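Local atomic coordinates of hypothetical protein (Streptococcus pneumoniae, PDB entry 2HIY), a protein that is of unknown function, a conserved bacterial protein of the DUF1697 family whose chain folds around two four-stranded antiparallel sheets. Residues D[5-14]-D[73-82]; D[84-95]-D[130-139]. All coordinates share one frame; numbering follows the deposited sequence.

Contact 1: residues D[5-14]-D[73-82]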
loop_
_atom_site.group_PDB
_atom_site.type_symbol
_atom_site.label_atom_id
_atom_site.label_comp_id
_atom_site.label_asym_id
_atom_site.label_seq_id
_atom_site.Cartn_x
_atom_site.Cartn_y
_atom_site.Cartn_z
ATOM N N THR D 5 30.712 22.731 19.977
ATOM C CA THR D 5 29.389 23.131 19.499
ATOM C C THR D 5 28.564 21.888 19.292
ATOM O O THR D 5 29.067 20.894 18.793
ATOM C CB THR D 5 29.549 23.918 18.187
ATOM O OG1 THR D 5 30.327 25.086 18.457
ATOM C CG2 THR D 5 28.200 24.333 17.564
ATOM N N ARG D 6 27.297 21.952 19.681
ATOM C CA ARG D 6 26.356 20.889 19.468
ATOM C C ARG D 6 25.621 21.171 18.156
ATOM O O ARG D 6 25.129 22.291 17.915
ATOM C CB ARG D 6 25.374 20.813 20.643
ATOM C CG ARG D 6 24.486 19.588 20.646
ATOM C CD ARG D 6 25.209 18.400 21.263
ATOM N NE ARG D 6 24.380 17.201 21.315
ATOM C CZ ARG D 6 24.891 15.966 21.319
ATOM N NH1 ARG D 6 24.087 14.915 21.390
ATOM N NH2 ARG D 6 26.203 15.793 21.232
ATOM N N TYR D 7 25.571 20.142 17.322
ATOM C CA TYR D 7 24.998 20.187 15.972
ATOM C C TYR D 7 23.870 19.200 15.799
ATOM O O TYR D 7 23.869 18.135 16.436
ATOM C CB TYR D 7 26.053 19.823 14.916
ATOM C CG TYR D 7 27.116 20.874 14.742
ATOM C CD1 TYR D 7 28.339 20.786 15.418
ATOM C CD2 TYR D 7 26.901 21.975 13.905
ATOM C CE1 TYR D 7 29.298 21.752 15.281
ATOM C CE2 TYR D 7 27.873 22.956 13.737
ATOM C CZ TYR D 7 29.081 22.839 14.440
ATOM O OH TYR D 7 30.086 23.783 14.315
ATOM N N ALA D 8 22.915 19.557 14.938
ATOM C CA ALA D 8 21.916 18.638 14.415
ATOM C C ALA D 8 22.259 18.407 12.952
ATOM O O ALA D 8 22.479 19.353 12.181
ATOM C CB ALA D 8 20.487 19.231 14.528
ATOM N N LEU D 9 22.292 17.137 12.594
ATOM C CA LEU D 9 22.526 16.666 11.244
ATOM C C LEU D 9 21.253 15.967 10.788
ATOM O O LEU D 9 20.880 14.938 11.354
ATOM C CB LEU D 9 23.684 15.663 11.298
ATOM C CG LEU D 9 24.014 14.903 10.007
ATOM C CD1 LEU D 9 24.371 15.842 8.847
ATOM C CD2 LEU D 9 25.191 13.925 10.306
ATOM N N LEU D 10 20.581 16.542 9.796
ATOM C CA LEU D 10 19.282 16.035 9.338
ATOM C C LEU D 10 19.412 15.578 7.911
ATOM O O LEU D 10 19.982 16.289 7.082
ATOM C CB LEU D 10 18.208 17.138 9.430
ATOM C CG LEU D 10 18.179 17.911 10.749
ATOM C CD1 LEU D 10 17.080 18.977 10.587
ATOM C CD2 LEU D 10 17.928 17.021 11.950
ATOM N N VAL D 11 18.898 14.397 7.616
ATOM C CA VAL D 11 18.968 13.889 6.250
ATOM C C VAL D 11 17.569 13.504 5.777
ATOM O O VAL D 11 16.696 13.189 6.562
ATOM C CB VAL D 11 19.969 12.724 6.112
ATOM C CG1 VAL D 11 21.395 13.158 6.506
ATOM C CG2 VAL D 11 19.548 11.555 6.951
ATOM N N ARG D 12 17.362 13.573 4.471
ATOM C CA ARG D 12 16.082 13.180 3.898
ATOM C C ARG D 12 16.207 11.854 3.177
ATOM O O ARG D 12 17.313 11.449 2.767
ATOM C CB ARG D 12 15.626 14.242 2.886
ATOM C CG ARG D 12 16.548 14.329 1.678
ATOM C CD ARG D 12 15.882 14.564 0.310
ATOM N NE ARG D 12 14.485 14.174 0.205
ATOM C CZ ARG D 12 14.016 13.120 -0.468
ATOM N NH1 ARG D 12 12.707 12.908 -0.492
ATOM N NH2 ARG D 12 14.823 12.300 -1.114
ATOM N N GLY D 13 15.073 11.198 3.011
ATOM C CA GLY D 13 14.950 10.075 2.117
ATOM C C GLY D 13 15.415 8.729 2.624
ATOM O O GLY D 13 15.463 7.782 1.847
ATOM N N ILE D 14 15.751 8.621 3.911
ATOM C CA ILE D 14 16.273 7.349 4.414
ATOM C C ILE D 14 15.227 6.465 5.075
ATOM O O ILE D 14 14.189 6.955 5.541
ATOM C CB ILE D 14 17.506 7.538 5.348
ATOM C CG1 ILE D 14 17.157 8.168 6.705
ATOM C CG2 ILE D 14 18.603 8.321 4.635
ATOM C CD1 ILE D 14 18.265 7.959 7.752
ATOM N N PHE D 73 23.232 7.248 -1.168
ATOM C CA PHE D 73 21.892 7.808 -1.384
ATOM C C PHE D 73 21.613 9.031 -0.511
ATOM O O PHE D 73 20.593 9.701 -0.690
ATOM C CB PHE D 73 20.841 6.725 -1.139
ATOM C CG PHE D 73 21.040 5.965 0.154
ATOM C CD1 PHE D 73 20.575 6.497 1.354
ATOM C CD2 PHE D 73 21.701 4.732 0.179
ATOM C CE1 PHE D 73 20.775 5.829 2.550
ATOM C CE2 PHE D 73 21.874 4.054 1.374
ATOM C CZ PHE D 73 21.401 4.605 2.564
ATOM N N ILE D 74 22.489 9.328 0.446
ATOM C CA ILE D 74 22.358 10.580 1.222
ATOM C C ILE D 74 23.122 11.651 0.444
ATOM O O ILE D 74 24.353 11.727 0.509
ATOM C CB ILE D 74 22.886 10.414 2.669
ATOM C CG1 ILE D 74 22.028 9.356 3.410
ATOM C CG2 ILE D 74 22.883 11.778 3.403
ATOM C CD1 ILE D 74 22.452 9.041 4.863
ATOM N N GLN D 75 22.391 12.427 -0.343
ATOM C CA GLN D 75 22.977 13.351 -1.304
ATOM C C GLN D 75 22.771 14.821 -0.964
ATOM O O GLN D 75 23.186 15.706 -1.722
ATOM C CB GLN D 75 22.438 13.027 -2.712
ATOM C CG GLN D 75 23.017 11.706 -3.227
ATOM C CD GLN D 75 22.402 11.202 -4.500
ATOM O OE1 GLN D 75 21.755 11.946 -5.235
ATOM N NE2 GLN D 75 22.615 9.919 -4.783
ATOM N N SER D 76 22.126 15.065 0.172
ATOM C CA SER D 76 22.033 16.393 0.759
ATOM C C SER D 76 21.897 16.200 2.253
ATOM O O SER D 76 21.487 15.124 2.725
ATOM C CB SER D 76 20.778 17.132 0.235
ATOM O OG SER D 76 19.559 16.579 0.769
ATOM N N PHE D 77 22.255 17.220 3.024
ATOM C CA PHE D 77 21.966 17.173 4.445
ATOM C C PHE D 77 21.897 18.580 4.993
ATOM O O PHE D 77 22.514 19.498 4.435
ATOM C CB PHE D 77 23.001 16.316 5.215
ATOM C CG PHE D 77 24.435 16.771 5.060
ATOM C CD1 PHE D 77 25.014 17.720 5.904
ATOM C CD2 PHE D 77 25.253 16.153 4.129
ATOM C CE1 PHE D 77 26.358 18.100 5.761
ATOM C CE2 PHE D 77 26.603 16.524 3.995
ATOM C CZ PHE D 77 27.150 17.500 4.807
ATOM N N SER D 78 21.173 18.726 6.102
ATOM C CA SER D 78 21.146 19.962 6.854
ATOM C C SER D 78 22.077 19.807 8.058
ATOM O O SER D 78 22.111 18.742 8.684
ATOM C CB SER D 78 19.743 20.232 7.373
ATOM O OG SER D 78 18.798 20.177 6.310
ATOM N N LEU D 79 22.859 20.835 8.323
ATOM C CA LEU D 79 23.757 20.829 9.485
ATOM C C LEU D 79 23.631 22.183 10.151
ATOM O O LEU D 79 23.947 23.230 9.550
ATOM C CB LEU D 79 25.194 20.583 9.027
ATOM C CG LEU D 79 26.203 20.473 10.190
ATOM C CD1 LEU D 79 25.951 19.286 11.091
ATOM C CD2 LEU D 79 27.617 20.401 9.626
ATOM N N LEU D 80 23.171 22.170 11.397
ATOM C CA LEU D 80 22.943 23.427 12.098
ATOM C C LEU D 80 23.316 23.295 13.554
ATOM O O LEU D 80 23.231 22.208 14.120
ATOM C CB LEU D 80 21.475 23.843 11.964
ATOM C CG LEU D 80 20.455 22.812 12.404
ATOM C CD1 LEU D 80 19.775 23.266 13.686
ATOM C CD2 LEU D 80 19.422 22.714 11.308
ATOM N N SER D 81 23.672 24.411 14.175
ATOM C CA SER D 81 24.101 24.388 15.563
ATOM C C SER D 81 22.974 24.736 16.528
ATOM O O SER D 81 21.951 25.302 16.148
ATOM C CB SER D 81 25.235 25.398 15.761
ATOM O OG SER D 81 24.729 26.698 15.545
ATOM N N LEU D 82 23.207 24.469 17.812
ATOM C CA LEU D 82 22.288 24.936 18.853
ATOM C C LEU D 82 22.114 26.456 18.765
ATOM O O LEU D 82 20.987 26.947 18.860
ATOM C CB LEU D 82 22.805 24.535 20.243
ATOM C CG LEU D 82 22.066 25.126 21.459
ATOM C CD1 LEU D 82 20.619 24.654 21.555
ATOM C CD2 LEU D 82 22.839 24.853 22.774
HETATM O O HOH W 1 18.630 16.224 3.586
HETATM O O HOH W 2 19.658 13.053 2.008
HETATM O O HOH W 3 18.243 9.622 0.861
#
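Ala8 and Leu80 exchange backbone hydrogen bonds at the tight end of this antiparallel pairing of strands 5-10 and 78-81. Ala8 N reaches Leu80 O at 2.8 Å, nearly straight at the hydrogen (167°), and Leu80 N returns to Ala8 O in the carbonyl plane. Leu10 and Ser78 form the next such pair, while Tyr7 with Ser81 and Leu9 with Leu79 are the non-hydrogen-bonded pairs. Between these bonds, CA-H...O contacts form, such as Leu9 CA to Ser78 O, 3.3 Å. On the face of Tyr7, Leu9 and Leu79, the CD1 methyl of Leu79 lies 3.9 Å from Tyr7 CB; helix 56-70 covers this side through Leu59 and Leu63. Phe77 CG sits between its own backbone N and carbonyl carbon (chi1 57°), which swings the ring to where its CD1 meets Leu9 CD1 at 3.5 Å. Separately, Phe77 CB packs on Val11 CG1. Beyond Leu10 the direct backbone bonding gives way to water. One water donates to both Arg12 O and Ser76 O; another joins Arg12 O to Phe73 O, 2.8 Å from each; a third donates to Ser76 OG and accepts a weak bond from Arg12 N. The Ser76 hydroxyl is also hydrogen-bonded to Arg164 O. Apolar contact persists beside them, with Ile14 CG2 at the edge of the Phe73 ring, 3.9 Å from CE1. Direct N-H...O bonds thus pair the strands, whereas in the loops the carbonyls of Arg12, Ser76 and Phe73 are satisfied at least partly by bridging waters, beside apolar contacts.

Contact 2: residues D[84-95]-D[130-139]; sequences DFEAELENLPAW and VLYFGKLGIF
Glu88 reaches the turn between strands 129-133 and 137-142, and its carboxylate, in one of two modelled conformers, accepts the two hydrogen bonds that cross this contact. OE1 takes the N-H of Leu136 at 2.8 Å, on the syn side but 32° out of the carboxylate plane; OE2 takes that of Lys135 at 3.0 Å through its syn lone pair. Both bonds are nearly straight, and the pair would restrain the carboxylate in this conformer. With CG anti to the backbone N (chi1 -165°), CG lies 3.9 Å from Phe139 CZ; the bend at chi2 then points the carboxylate at the turn. The two strands form a beta hairpin, closed by Tyr132 with Phe139 and by Gly134 N to Gly137 O, at one side of the second four-stranded antiparallel sheet; residues 84-95, the end of helix 82-89 and the chain after it, run across it. CH-pi contacts occupy the far end. Pro93 CD stands over the centre of the Phe139 ring, 3.5 Å from the centroid and only 3° off the normal. In the conformer described, Val130 CG1 lies over the six-membered ring of Trp95, at 3.4 Å, while Pro93 CB lies over the opposite indole face, offset toward the rim. The CH2 edge of the indole meets Phe139, CH2 to CB 3.7 Å. Van der Waals contacts add Pro93 CG on Tyr132 CB and, at the helix, Leu136 CD1 against Asp84 O, 3.7 Å apart. Leu92 CD2 approaches Phe139 CE1 at 3.6 Å, and outside the two segments Phe105 and Trp96 meet the same phenylalanine edge-to-face.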
loop_
_atom_site.group_PDB
_atom_site.type_symbol
_atom_site.label_atom_id
_atom_site.label_comp_id
_atom_site.label_asym_id
_atom_site.label_seq_id
_atom_site.Cartn_x
_atom_site.Cartn_y
_atom_site.Cartn_z
ATOM N N ASP D 84 22.346 28.382 16.178
ATOM C CA ASP D 84 21.515 28.657 15.001
ATOM C C ASP D 84 20.046 28.448 15.340
ATOM O O ASP D 84 19.186 29.248 14.969
ATOM C CB ASP D 84 21.824 27.676 13.854
ATOM C CG ASP D 84 23.178 27.891 13.176
ATOM O OD1 ASP D 84 23.764 29.007 13.249
ATOM O OD2 ASP D 84 23.642 26.907 12.515
ATOM N N PHE D 85 19.759 27.347 16.024
ATOM C CA PHE D 85 18.399 26.970 16.339
ATOM C C PHE D 85 17.780 27.945 17.338
ATOM O O PHE D 85 16.610 28.341 17.187
ATOM C CB PHE D 85 18.322 25.525 16.853
ATOM C CG PHE D 85 16.955 24.922 16.691
ATOM C CD1 PHE D 85 16.588 24.384 15.467
ATOM C CD2 PHE D 85 16.028 24.953 17.712
ATOM C CE1 PHE D 85 15.303 23.839 15.277
ATOM C CE2 PHE D 85 14.734 24.416 17.517
ATOM C CZ PHE D 85 14.402 23.854 16.313
ATOM N N GLU D 86 18.558 28.346 18.331
ATOM C CA GLU D 86 18.051 29.286 19.319
ATOM C C GLU D 86 17.742 30.630 18.672
ATOM O O GLU D 86 16.759 31.302 19.038
ATOM C CB GLU D 86 19.053 29.435 20.457
ATOM C CG GLU D 86 19.135 28.204 21.329
ATOM C CD GLU D 86 20.054 28.351 22.526
ATOM O OE1 GLU D 86 21.068 29.089 22.446
ATOM O OE2 GLU D 86 19.757 27.691 23.544
ATOM N N ALA D 87 18.557 31.034 17.705
ATOM C CA ALA D 87 18.287 32.259 16.954
ATOM C C ALA D 87 16.957 32.127 16.186
ATOM O O ALA D 87 16.155 33.091 16.152
ATOM C CB ALA D 87 19.429 32.590 16.013
ATOM N N GLU D 88 16.699 30.962 15.587
ATOM C CA GLU D 88 15.431 30.734 14.889
ATOM C C GLU D 88 14.220 30.800 15.831
ATOM O O GLU D 88 13.158 31.300 15.451
ATOM C CB GLU D 88 15.452 29.405 14.130
ATOM C CG GLU D 88 14.318 29.266 13.083
ATOM C CD GLU D 88 14.619 30.007 11.784
ATOM O OE1 GLU D 88 14.893 29.330 10.766
ATOM O OE2 GLU D 88 14.614 31.261 11.758
ATOM N N LEU D 89 14.389 30.311 17.056
ATOM C CA LEU D 89 13.329 30.352 18.081
ATOM C C LEU D 89 12.978 31.765 18.521
ATOM O O LEU D 89 11.904 31.990 19.100
ATOM C CB LEU D 89 13.704 29.489 19.293
ATOM C CG LEU D 89 13.792 27.983 19.049
ATOM C CD1 LEU D 89 14.189 27.270 20.337
ATOM C CD2 LEU D 89 12.472 27.423 18.511
ATOM N N GLU D 90 13.852 32.728 18.233
ATOM C CA GLU D 90 13.572 34.127 18.585
ATOM C C GLU D 90 12.701 34.832 17.546
ATOM O O GLU D 90 12.254 35.959 17.745
ATOM C CB GLU D 90 14.881 34.879 18.832
ATOM C CG GLU D 90 15.578 34.429 20.112
ATOM C CD GLU D 90 14.638 34.386 21.326
ATOM O OE1 GLU D 90 13.908 35.379 21.572
ATOM O OE2 GLU D 90 14.635 33.355 22.043
ATOM N N ASN D 91 12.429 34.127 16.454
ATOM C CA ASN D 91 11.758 34.694 15.305
ATOM C C ASN D 91 10.696 33.741 14.727
ATOM O O ASN D 91 10.604 33.572 13.511
ATOM C CB ASN D 91 12.812 35.021 14.248
ATOM C CG ASN D 91 13.861 35.997 14.765
ATOM O OD1 ASN D 91 13.600 37.196 14.834
ATOM N ND2 ASN D 91 15.038 35.485 15.172
ATOM N N LEU D 92 9.903 33.113 15.596
ATOM C CA LEU D 92 8.865 32.194 15.153
ATOM C C LEU D 92 7.655 32.996 14.745
ATOM O O LEU D 92 7.276 33.939 15.438
ATOM C CB LEU D 92 8.431 31.249 16.280
ATOM C CG LEU D 92 9.513 30.348 16.891
ATOM C CD1 LEU D 92 9.022 29.584 18.131
ATOM C CD2 LEU D 92 10.029 29.372 15.834
ATOM N N PRO D 93 7.006 32.603 13.648
ATOM C CA PRO D 93 5.740 33.261 13.307
ATOM C C PRO D 93 4.704 33.074 14.427
ATOM O O PRO D 93 4.672 32.018 15.071
ATOM C CB PRO D 93 5.298 32.540 12.029
ATOM C CG PRO D 93 6.612 31.995 11.432
ATOM C CD PRO D 93 7.417 31.598 12.642
ATOM N N ALA D 94 3.809 34.030 14.617
ATOM C CA ALA D 94 2.804 33.888 15.681
ATOM C C ALA D 94 1.902 32.699 15.400
ATOM O O ALA D 94 1.453 31.995 16.330
ATOM C CB ALA D 94 2.009 35.164 15.831
ATOM N N TRP D 95 1.675 32.394 14.129
ATOM C CA TRP D 95 0.772 31.295 13.789
ATOM C C TRP D 95 1.425 29.938 14.002
ATOM O O TRP D 95 0.739 28.914 14.045
ATOM C CB TRP D 95 0.263 31.450 12.354
ATOM C CG TRP D 95 1.342 31.686 11.315
ATOM C CD1 TRP D 95 1.707 32.895 10.785
ATOM C CD2 TRP D 95 2.130 30.696 10.651
ATOM N NE1 TRP D 95 2.693 32.719 9.835
ATOM C CE2 TRP D 95 2.965 31.381 9.745
ATOM C CE3 TRP D 95 2.228 29.297 10.735
ATOM C CZ2 TRP D 95 3.868 30.713 8.904
ATOM C CZ3 TRP D 95 3.134 28.649 9.895
ATOM C CH2 TRP D 95 3.942 29.361 9.013
ATOM N N VAL D 130 -0.013 29.267 4.856
ATOM C CA VAL D 130 0.785 30.419 5.215
ATOM C C VAL D 130 2.235 29.959 5.341
ATOM O O VAL D 130 2.510 28.884 5.890
ATOM C CB VAL D 130 0.286 31.047 6.532
ATOM C CG1 VAL D 130 0.380 30.039 7.684
ATOM C CG2 VAL D 130 1.047 32.346 6.839
ATOM N N LEU D 131 3.170 30.744 4.828
ATOM C CA LEU D 131 4.566 30.358 4.977
ATOM C C LEU D 131 5.413 31.560 5.331
ATOM O O LEU D 131 5.039 32.700 4.991
ATOM C CB LEU D 131 5.106 29.592 3.742
ATOM C CG LEU D 131 5.161 30.377 2.420
ATOM C CD1 LEU D 131 6.514 31.089 2.232
ATOM C CD2 LEU D 131 5.001 29.426 1.260
ATOM N N TYR D 132 6.557 31.314 5.946
ATOM C CA TYR D 132 7.456 32.376 6.337
ATOM C C TYR D 132 8.882 31.895 6.115
ATOM O O TYR D 132 9.225 30.803 6.546
ATOM C CB TYR D 132 7.219 32.768 7.802
ATOM C CG TYR D 132 8.077 33.923 8.260
ATOM C CD1 TYR D 132 7.626 35.221 8.090
ATOM C CD2 TYR D 132 9.336 33.724 8.825
ATOM C CE1 TYR D 132 8.392 36.299 8.491
ATOM C CE2 TYR D 132 10.128 34.807 9.208
ATOM C CZ TYR D 132 9.632 36.077 9.020
ATOM O OH TYR D 132 10.387 37.174 9.421
ATOM N N PHE D 133 9.723 32.711 5.490
ATOM C CA PHE D 133 11.100 32.335 5.231
ATOM C C PHE D 133 11.949 32.664 6.442
ATOM O O PHE D 133 12.196 33.847 6.711
ATOM C CB PHE D 133 11.616 33.111 3.998
ATOM C CG PHE D 133 10.939 32.711 2.727
ATOM C CD1 PHE D 133 11.228 31.510 2.093
ATOM C CD2 PHE D 133 9.995 33.549 2.151
ATOM C CE1 PHE D 133 10.559 31.152 0.931
ATOM C CE2 PHE D 133 9.341 33.186 0.970
ATOM C CZ PHE D 133 9.636 31.968 0.366
ATOM N N GLY D 134 12.368 31.640 7.189
ATOM C CA GLY D 134 13.226 31.833 8.358
ATOM C C GLY D 134 14.691 31.772 7.966
ATOM O O GLY D 134 15.042 31.739 6.787
ATOM N N LYS D 135 15.571 31.715 8.953
ATOM C CA LYS D 135 16.993 31.675 8.644
ATOM C C LYS D 135 17.432 30.285 8.207
ATOM O O LYS D 135 18.212 30.129 7.256
ATOM C CB LYS D 135 17.798 32.102 9.870
ATOM C CG LYS D 135 19.295 32.005 9.698
ATOM C CD LYS D 135 19.855 32.961 8.665
ATOM C CE LYS D 135 21.383 32.901 8.669
ATOM N NZ LYS D 135 21.892 33.336 7.344
ATOM N N LEU D 136 16.891 29.274 8.872
ATOM C CA LEU D 136 17.319 27.899 8.644
ATOM C C LEU D 136 16.423 27.147 7.679
ATOM O O LEU D 136 16.706 26.029 7.325
ATOM C CB LEU D 136 17.327 27.120 9.949
ATOM C CG LEU D 136 18.364 27.595 10.976
ATOM C CD1 LEU D 136 18.126 26.902 12.332
ATOM C CD2 LEU D 136 19.769 27.325 10.447
ATOM N N GLY D 137 15.317 27.763 7.292
ATOM C CA GLY D 137 14.381 27.070 6.440
ATOM C C GLY D 137 13.065 27.808 6.415
ATOM O O GLY D 137 12.965 28.954 6.842
ATOM N N ILE D 138 12.057 27.089 5.931
ATOM C CA ILE D 138 10.736 27.695 5.673
ATOM C C ILE D 138 9.716 27.113 6.638
ATOM O O ILE D 138 9.559 25.888 6.712
ATOM C CB ILE D 138 10.252 27.394 4.232
ATOM C CG1 ILE D 138 11.329 27.816 3.235
ATOM C CG2 ILE D 138 8.929 28.129 3.941
ATOM C CD1 ILE D 138 11.018 27.431 1.790
ATOM N N PHE D 139 9.041 27.967 7.421
ATOM C CA PHE D 139 7.868 27.538 8.170
ATOM C C PHE D 139 6.679 27.489 7.223
ATOM O O PHE D 139 6.444 28.461 6.507
ATOM C CB PHE D 139 7.514 28.573 9.253
ATOM C CG PHE D 139 8.624 28.897 10.234
ATOM C CD1 PHE D 139 8.724 28.178 11.421
ATOM C CD2 PHE D 139 9.523 29.959 10.008
ATOM C CE1 PHE D 139 9.712 28.493 12.365
ATOM C CE2 PHE D 139 10.509 30.264 10.928
ATOM C CZ PHE D 139 10.587 29.536 12.127
#

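The two contacts follow one another along the chain: strand 78-81 of contact 1 runs directly into helix 82-89, which opens contact 2. Their centres lie about 18 Å apart, yet they touch at this junction, where Leu80 CD1 packs 3.8 Å from Phe85 CD1 and Leu80 CB lies 4.2 Å from Leu136 CD2. Contact 1 belongs to the sheet containing strand 5-10, contact 2 to the sheet containing strand 102-108, so residues 78-95 connect the two sheets. Helix 171-182 borders both, meeting Leu10 and Leu80 in one and Phe85 and Phe139 in the other. No active site is established for this protein.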